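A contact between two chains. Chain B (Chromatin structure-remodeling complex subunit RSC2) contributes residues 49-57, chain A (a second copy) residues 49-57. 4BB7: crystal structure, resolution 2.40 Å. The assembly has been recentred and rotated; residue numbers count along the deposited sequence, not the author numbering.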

# COMPACT_ATOMS: atom_id res chain seq x y z
N ILE B 49 9.82 8.04 -9.35
CA ILE B 49 9.71 7.87 -7.91
C ILE B 49 9.11 9.10 -7.21
O ILE B 49 9.60 10.22 -7.35
CB ILE B 49 11.09 7.56 -7.29
CG1 ILE B 49 11.71 6.35 -7.99
CG2 ILE B 49 10.97 7.33 -5.79
CD1 ILE B 49 13.20 6.22 -7.81
N PHE B 50 8.03 8.87 -6.45
CA PHE B 50 7.35 9.94 -5.74
C PHE B 50 7.60 9.93 -4.23
O PHE B 50 7.46 10.95 -3.56
CB PHE B 50 5.84 9.89 -5.99
CG PHE B 50 5.41 10.59 -7.25
CD1 PHE B 50 5.74 10.08 -8.49
CD2 PHE B 50 4.66 11.76 -7.18
CE1 PHE B 50 5.34 10.72 -9.65
CE2 PHE B 50 4.26 12.41 -8.33
CZ PHE B 50 4.60 11.89 -9.57
N ARG B 51 7.98 8.76 -3.70
CA ARG B 51 8.21 8.61 -2.27
C ARG B 51 9.13 7.45 -1.93
O ARG B 51 9.03 6.37 -2.53
CB ARG B 51 6.88 8.44 -1.52
CG ARG B 51 6.31 9.73 -0.96
CD ARG B 51 4.98 9.50 -0.27
NE ARG B 51 5.01 8.30 0.55
CZ ARG B 51 4.25 7.23 0.34
NH1 ARG B 51 3.39 7.22 -0.67
NH2 ARG B 51 4.34 6.17 1.13
N LEU B 52 10.02 7.67 -0.97
CA LEU B 52 10.87 6.61 -0.44
C LEU B 52 10.61 6.43 1.05
O LEU B 52 10.20 7.36 1.74
CB LEU B 52 12.35 6.96 -0.64
CG LEU B 52 12.83 7.18 -2.08
CD1 LEU B 52 14.25 7.72 -2.10
CD2 LEU B 52 12.72 5.90 -2.89
N TRP B 53 10.84 5.22 1.55
CA TRP B 53 10.74 4.98 2.99
C TRP B 53 11.21 3.58 3.39
O TRP B 53 11.35 2.69 2.55
CB TRP B 53 9.32 5.21 3.49
CG TRP B 53 8.36 4.14 3.10
CD1 TRP B 53 7.97 3.07 3.86
CD2 TRP B 53 7.68 4.01 1.85
NE1 TRP B 53 7.08 2.30 3.15
CE2 TRP B 53 6.89 2.85 1.92
CE3 TRP B 53 7.67 4.77 0.67
CZ2 TRP B 53 6.08 2.43 0.86
CZ3 TRP B 53 6.87 4.36 -0.38
CH2 TRP B 53 6.08 3.19 -0.28
N LYS B 54 11.44 3.41 4.68
CA LYS B 54 11.84 2.13 5.25
C LYS B 54 10.70 1.61 6.13
O LYS B 54 10.09 2.37 6.87
CB LYS B 54 13.11 2.32 6.08
CG LYS B 54 13.50 3.78 6.28
CD LYS B 54 14.60 3.94 7.31
CE LYS B 54 14.78 5.40 7.73
NZ LYS B 54 15.42 6.25 6.69
N THR B 55 10.42 0.32 6.02
CA THR B 55 9.36 -0.29 6.83
C THR B 55 9.96 -0.92 8.09
O THR B 55 11.17 -1.12 8.16
CB THR B 55 8.57 -1.34 6.03
OG1 THR B 55 9.48 -2.26 5.41
CG2 THR B 55 7.73 -0.67 4.95
N PRO B 56 9.10 -1.24 9.07
CA PRO B 56 9.53 -1.80 10.36
C PRO B 56 10.50 -2.97 10.23
O PRO B 56 11.28 -3.22 11.15
CB PRO B 56 8.22 -2.28 10.98
CG PRO B 56 7.19 -1.39 10.41
CD PRO B 56 7.63 -1.07 9.01
N ASP B 57 10.44 -3.69 9.11
CA ASP B 57 11.25 -4.89 8.93
C ASP B 57 12.62 -4.61 8.33
O ASP B 57 13.41 -5.53 8.10
CB ASP B 57 10.50 -5.92 8.08
CG ASP B 57 10.11 -5.37 6.72
OD1 ASP B 57 10.26 -4.15 6.51
OD2 ASP B 57 9.63 -6.15 5.87
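Chain A 49-57: IFRLWKTPD

Two arginines meet tip to tip at the centre of this contact, Arg B51 NH2 standing 4.0 Å from Arg A51 NH2. No hydrogen bond crosses between the two stretches; each guanidinium packs on a tryptophan of the other copy. The guanidinium of Arg B51 lies flat on Trp A53, planes at 17°, with its CZ 3.4 Å from the centroid of the five-membered ring; that of Arg A51 covers Trp B53 less squarely, planes at 22° and CZ 3.9 Å from the corresponding centroid. Both are cation-pi stacks. Arg B51 NH1 comes within 3.1 Å of Trp A53 NE1, but both are donors, so this closeness belongs to the stacking and is not a hydrogen bond.

The backbone sets up this exchange. In each chain residues 49-54 are strand and 55-57 leave it as loop. Chain A runs almost antiparallel to chain B, at 170° between strand directions, yet the axes approach no closer than 9.9 Å, too far for a shared sheet; side chains fill the gap. The backbone is extended from 51 to 54, but psi falls to -23° at Phe B50 and -29° at Phe A50, so that residues 50 and 51 both point toward the partner; beyond them Leu B52 and Leu A52 are out of reach, Trp B53 and Trp A53 point toward the other chain, and Lys B54 and Lys A54 point away.

The reversed direction also sets Phe B50 against Pro A56 and Pro B56 against Phe A50, each pair with CA atoms 8.4 Å apart. These apolar contacts are close, Phe B50 CD2 to Pro A56 CG at 3.9 Å and Pro B56 CG to Phe A50 CD2 at 3.7 Å. The pairing repeats but the arginine chi1 angles do not: -95°, between wells, in Arg B51 and 84° (p) in Arg A51, so two different side-chain paths deliver the same kind of stack.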

# COMPACT_ATOMS: atom_id res chain seq x y z
N ILE A 49 -0.05 4.34 14.96
CA ILE A 49 0.44 5.01 13.76
C ILE A 49 1.96 4.89 13.55
O ILE A 49 2.75 5.41 14.34
CB ILE A 49 0.05 6.49 13.76
CG1 ILE A 49 -1.48 6.62 13.85
CG2 ILE A 49 0.57 7.18 12.51
CD1 ILE A 49 -1.96 8.03 14.14
N PHE A 50 2.35 4.20 12.49
CA PHE A 50 3.77 4.03 12.18
C PHE A 50 4.31 5.09 11.22
O PHE A 50 5.50 5.41 11.25
CB PHE A 50 4.04 2.63 11.61
CG PHE A 50 4.34 1.60 12.66
CD1 PHE A 50 3.35 1.17 13.53
CD2 PHE A 50 5.61 1.05 12.76
CE1 PHE A 50 3.63 0.21 14.50
CE2 PHE A 50 5.89 0.09 13.72
CZ PHE A 50 4.90 -0.33 14.59
N ARG A 51 3.45 5.62 10.35
CA ARG A 51 3.87 6.69 9.45
C ARG A 51 2.69 7.40 8.79
O ARG A 51 1.60 6.84 8.69
CB ARG A 51 4.85 6.17 8.39
CG ARG A 51 4.20 5.54 7.19
CD ARG A 51 5.23 5.11 6.15
NE ARG A 51 4.59 4.65 4.92
CZ ARG A 51 4.24 3.40 4.68
NH1 ARG A 51 4.46 2.46 5.59
NH2 ARG A 51 3.66 3.07 3.52
N LEU A 52 2.93 8.63 8.36
CA LEU A 52 1.91 9.46 7.72
C LEU A 52 2.49 10.11 6.47
O LEU A 52 3.69 10.37 6.41
CB LEU A 52 1.44 10.55 8.68
CG LEU A 52 0.90 10.15 10.05
CD1 LEU A 52 1.14 11.27 11.06
CD2 LEU A 52 -0.58 9.79 9.98
N TRP A 53 1.64 10.37 5.48
CA TRP A 53 2.09 11.01 4.25
C TRP A 53 0.92 11.47 3.40
O TRP A 53 -0.22 11.06 3.60
CB TRP A 53 2.96 10.05 3.44
CG TRP A 53 2.19 8.95 2.79
CD1 TRP A 53 1.68 8.95 1.52
CD2 TRP A 53 1.83 7.69 3.37
NE1 TRP A 53 1.03 7.76 1.27
CE2 TRP A 53 1.11 6.97 2.39
CE3 TRP A 53 2.05 7.09 4.61
CZ2 TRP A 53 0.60 5.69 2.62
CZ3 TRP A 53 1.56 5.82 4.84
CH2 TRP A 53 0.84 5.14 3.85
N LYS A 54 1.22 12.34 2.43
CA LYS A 54 0.21 12.86 1.52
C LYS A 54 0.46 12.36 0.10
O LYS A 54 1.60 12.35 -0.37
CB LYS A 54 0.20 14.39 1.55
CG LYS A 54 -0.80 15.03 0.62
CD LYS A 54 -0.69 16.54 0.64
CE LYS A 54 0.70 17.00 0.21
NZ LYS A 54 0.84 18.48 0.24
N THR A 55 -0.60 11.94 -0.57
CA THR A 55 -0.49 11.46 -1.94
C THR A 55 -0.72 12.60 -2.93
O THR A 55 -1.30 13.62 -2.57
CB THR A 55 -1.47 10.29 -2.21
OG1 THR A 55 -2.77 10.63 -1.72
CG2 THR A 55 -0.99 9.04 -1.50
N PRO A 56 -0.24 12.44 -4.18
CA PRO A 56 -0.29 13.50 -5.19
C PRO A 56 -1.64 14.20 -5.26
O PRO A 56 -1.69 15.39 -5.57
CB PRO A 56 -0.01 12.74 -6.49
CG PRO A 56 0.89 11.64 -6.07
CD PRO A 56 0.42 11.22 -4.69
N ASP A 57 -2.73 13.49 -4.99
CA ASP A 57 -4.06 14.08 -5.06
C ASP A 57 -4.37 14.92 -3.83
O ASP A 57 -5.37 15.64 -3.80
CB ASP A 57 -5.12 13.01 -5.25
CG ASP A 57 -5.25 12.10 -4.05
OD1 ASP A 57 -4.24 11.91 -3.33
OD2 ASP A 57 -6.36 11.57 -3.81